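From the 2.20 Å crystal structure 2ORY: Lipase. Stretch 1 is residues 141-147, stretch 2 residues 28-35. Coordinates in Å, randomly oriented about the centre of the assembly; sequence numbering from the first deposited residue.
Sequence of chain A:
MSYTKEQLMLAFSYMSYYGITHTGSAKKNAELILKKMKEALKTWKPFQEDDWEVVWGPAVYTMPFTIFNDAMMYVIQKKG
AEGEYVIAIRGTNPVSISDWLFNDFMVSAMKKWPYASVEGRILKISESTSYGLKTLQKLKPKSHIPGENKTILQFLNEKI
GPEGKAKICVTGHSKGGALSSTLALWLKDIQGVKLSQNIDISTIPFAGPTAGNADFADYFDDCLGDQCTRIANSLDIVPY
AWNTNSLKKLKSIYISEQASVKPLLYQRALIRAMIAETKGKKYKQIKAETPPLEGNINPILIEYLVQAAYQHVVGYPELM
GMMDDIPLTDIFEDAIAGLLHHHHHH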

# COMPACT_ATOMS: atom_id res chain seq x y z
N PRO A 141 -3.16 -15.33 -11.34
CA PRO A 141 -2.21 -15.02 -12.41
C PRO A 141 -2.70 -15.72 -13.67
O PRO A 141 -3.34 -16.77 -13.59
CB PRO A 141 -0.90 -15.61 -11.88
CG PRO A 141 -1.10 -15.66 -10.39
CD PRO A 141 -2.52 -16.11 -10.28
N LYS A 142 -2.40 -15.16 -14.82
CA LYS A 142 -2.83 -15.77 -16.07
C LYS A 142 -1.81 -16.81 -16.54
O LYS A 142 -0.82 -17.05 -15.86
CB LYS A 142 -3.01 -14.69 -17.15
CG LYS A 142 -4.06 -13.64 -16.79
CD LYS A 142 -4.15 -12.55 -17.84
CE LYS A 142 -4.91 -11.35 -17.29
NZ LYS A 142 -6.20 -11.78 -16.67
N SER A 143 -2.06 -17.41 -17.69
CA SER A 143 -1.17 -18.41 -18.26
C SER A 143 0.25 -17.88 -18.45
O SER A 143 0.45 -16.72 -18.82
CB SER A 143 -1.72 -18.87 -19.62
OG SER A 143 -0.81 -19.72 -20.31
N HIS A 144 1.22 -18.75 -18.18
CA HIS A 144 2.65 -18.44 -18.33
C HIS A 144 3.19 -17.51 -17.28
O HIS A 144 4.36 -17.11 -17.33
CB HIS A 144 2.92 -17.86 -19.72
CG HIS A 144 2.48 -18.75 -20.84
ND1 HIS A 144 2.35 -18.30 -22.14
CD2 HIS A 144 2.12 -20.05 -20.85
CE1 HIS A 144 1.93 -19.29 -22.90
NE2 HIS A 144 1.78 -20.37 -22.14
N ILE A 145 2.33 -17.17 -16.33
CA ILE A 145 2.71 -16.30 -15.23
C ILE A 145 2.84 -17.18 -13.99
O ILE A 145 2.00 -18.06 -13.74
CB ILE A 145 1.64 -15.20 -14.95
CG1 ILE A 145 1.39 -14.35 -16.22
CG2 ILE A 145 2.08 -14.33 -13.77
CD1 ILE A 145 2.62 -13.56 -16.73
N PRO A 146 3.90 -16.98 -13.20
CA PRO A 146 3.98 -17.85 -12.01
C PRO A 146 2.70 -17.81 -11.18
O PRO A 146 2.03 -16.77 -11.07
CB PRO A 146 5.22 -17.33 -11.26
CG PRO A 146 5.56 -16.01 -11.91
CD PRO A 146 5.09 -16.13 -13.34
N GLY A 147 2.36 -18.96 -10.59
CA GLY A 147 1.17 -19.06 -9.76
C GLY A 147 -0.09 -19.14 -10.59
O GLY A 147 -1.20 -18.96 -10.09
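Stretch 2, residues 28-35: KNAELILK

Stretch 1 has no regular helix or strand. Its main feature is a type II beta turn from Lys142 to Ile145, closed by a backbone hydrogen bond from Ile145 N to Lys142 O at 3.2 Å. Ser143 and His144 are the two central residues of the turn. His144 has a positive phi of 73°, as expected for the third position of this turn type. Beyond the turn, Ile145 and Pro146 are extended, with psi angles of 136° and 145°. Gly147 then takes a phi of 77°, a value that by itself favours glycine.

Stretch 2 enters a helix. Asn29 is at the N-cap position, and the helix runs from Ala30 through Lys35 and continues later in the chain. The regular i to i+4 pattern is seen in Leu34 N to Ala30 O at 2.8 Å and Lys35 N to Glu31 O at 3.1 Å. At the start of the helix, the hydrogen bond from Leu32 N to Asn29 O is weak, at 3.3 Å.

The start of this helix, from Ala30 to Leu34, lies against the segment that leaves the beta turn. Touching residues are separated by at least 111 positions in sequence. Where they meet, the two chains run in broadly the same direction: Lys142 lies near Lys28, Ile145 near Ala30 and Glu31, and Pro146 near Leu34. The nearest CA atoms across the stretches are Ile145 CA and Glu31 CA, 7.1 Å apart. That spacing leaves room for side chains between the two backbones. Stretch 1 has no regular axis, so no crossing angle is assigned.

The contact is mainly apolar. Ile145 is buried and has the largest covered area of either stretch, 68 Å². Its CA-to-CB bond points sideways, but the end of the side chain comes nearer to the helix. With chi1 and chi2 both m, it places CD1 against three helix residues. Ile145 CD1 is 4.2 Å from Ala30 CB and 4.2 Å from Leu34 CD2. Ala30 and Leu34 are one helical turn apart, and the CA-to-CB bonds of both point toward stretch 1. Each offers a methyl group to Ile145 CD1, which touches both; Ala30 CB and Leu34 CD2 are themselves 7.0 Å apart. Pro146 extends this patch. Its ring atom CD lies 3.7 Å from Leu34 CD2, the closest approach between the stretches.

Glu31 and Lys142 make their closest contacts through side-chain carbons, and Lys28 through its backbone oxygen. Glu31 CG is 4.0 Å from Ile145 CD1, so the aliphatic part of the glutamate borders the apolar patch. The CA-to-CB bond of Lys142 points toward stretch 2, and Lys142 CE lies 4.4 Å from Lys28 O. This is a loose contact at the exposed margin.

No hydrogen bond links the two stretches. Packing alone joins the two segments here. The buried surface is modest, 275 Å² with both sides summed. Leu32, Ile33 and Lys35 are out of reach of stretch 1, which meets the helix on the side that carries Ala30 and Leu34.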

# COMPACT_ATOMS: atom_id res chain seq x y z
N LYS A 28 -3.51 -5.55 -19.14
CA LYS A 28 -3.67 -6.95 -19.53
C LYS A 28 -2.31 -7.64 -19.59
O LYS A 28 -2.23 -8.88 -19.67
CB LYS A 28 -4.35 -7.04 -20.90
CG LYS A 28 -5.68 -6.31 -20.98
CD LYS A 28 -6.25 -6.36 -22.39
CE LYS A 28 -7.57 -5.60 -22.48
NZ LYS A 28 -8.15 -5.60 -23.86
N ASN A 29 -1.24 -6.84 -19.55
CA ASN A 29 0.11 -7.37 -19.65
C ASN A 29 0.91 -7.53 -18.37
O ASN A 29 1.77 -6.71 -18.03
CB ASN A 29 0.93 -6.54 -20.62
CG ASN A 29 1.68 -7.41 -21.59
OD1 ASN A 29 1.08 -8.22 -22.30
ND2 ASN A 29 3.00 -7.25 -21.63
N ALA A 30 0.63 -8.62 -17.67
CA ALA A 30 1.35 -8.93 -16.45
C ALA A 30 2.72 -9.39 -16.94
O ALA A 30 3.71 -9.35 -16.21
CB ALA A 30 0.63 -10.06 -15.70
N GLU A 31 2.75 -9.79 -18.20
CA GLU A 31 3.97 -10.27 -18.85
C GLU A 31 5.02 -9.18 -18.93
O GLU A 31 6.19 -9.42 -18.68
CB GLU A 31 3.62 -10.77 -20.25
CG GLU A 31 2.38 -11.65 -20.28
CD GLU A 31 1.87 -11.91 -21.68
OE1 GLU A 31 1.60 -10.93 -22.41
OE2 GLU A 31 1.74 -13.10 -22.05
N LEU A 32 4.60 -7.97 -19.29
CA LEU A 32 5.53 -6.85 -19.38
C LEU A 32 6.09 -6.54 -17.99
O LEU A 32 7.27 -6.24 -17.84
CB LEU A 32 4.81 -5.62 -19.93
CG LEU A 32 5.59 -4.30 -20.01
CD1 LEU A 32 4.97 -3.41 -21.10
CD2 LEU A 32 5.58 -3.58 -18.66
N ILE A 33 5.22 -6.59 -16.98
CA ILE A 33 5.61 -6.30 -15.60
C ILE A 33 6.58 -7.36 -15.09
O ILE A 33 7.64 -7.05 -14.55
CB ILE A 33 4.39 -6.25 -14.65
CG1 ILE A 33 3.48 -5.08 -15.03
CG2 ILE A 33 4.85 -6.08 -13.20
CD1 ILE A 33 2.21 -5.01 -14.21
N LEU A 34 6.20 -8.63 -15.27
CA LEU A 34 7.03 -9.74 -14.83
C LEU A 34 8.45 -9.58 -15.37
O LEU A 34 9.42 -9.70 -14.62
CB LEU A 34 6.44 -11.08 -15.31
CG LEU A 34 7.28 -12.32 -14.96
CD1 LEU A 34 7.39 -12.46 -13.44
CD2 LEU A 34 6.66 -13.57 -15.57
N LYS A 35 8.57 -9.30 -16.66
CA LYS A 35 9.88 -9.12 -17.27
C LYS A 35 10.66 -8.04 -16.53
O LYS A 35 11.84 -8.17 -16.27
CB LYS A 35 9.73 -8.74 -18.74
CG LYS A 35 11.06 -8.57 -19.48
CD LYS A 35 10.88 -7.85 -20.83
CE LYS A 35 10.43 -6.40 -20.65
NZ LYS A 35 10.27 -5.65 -21.95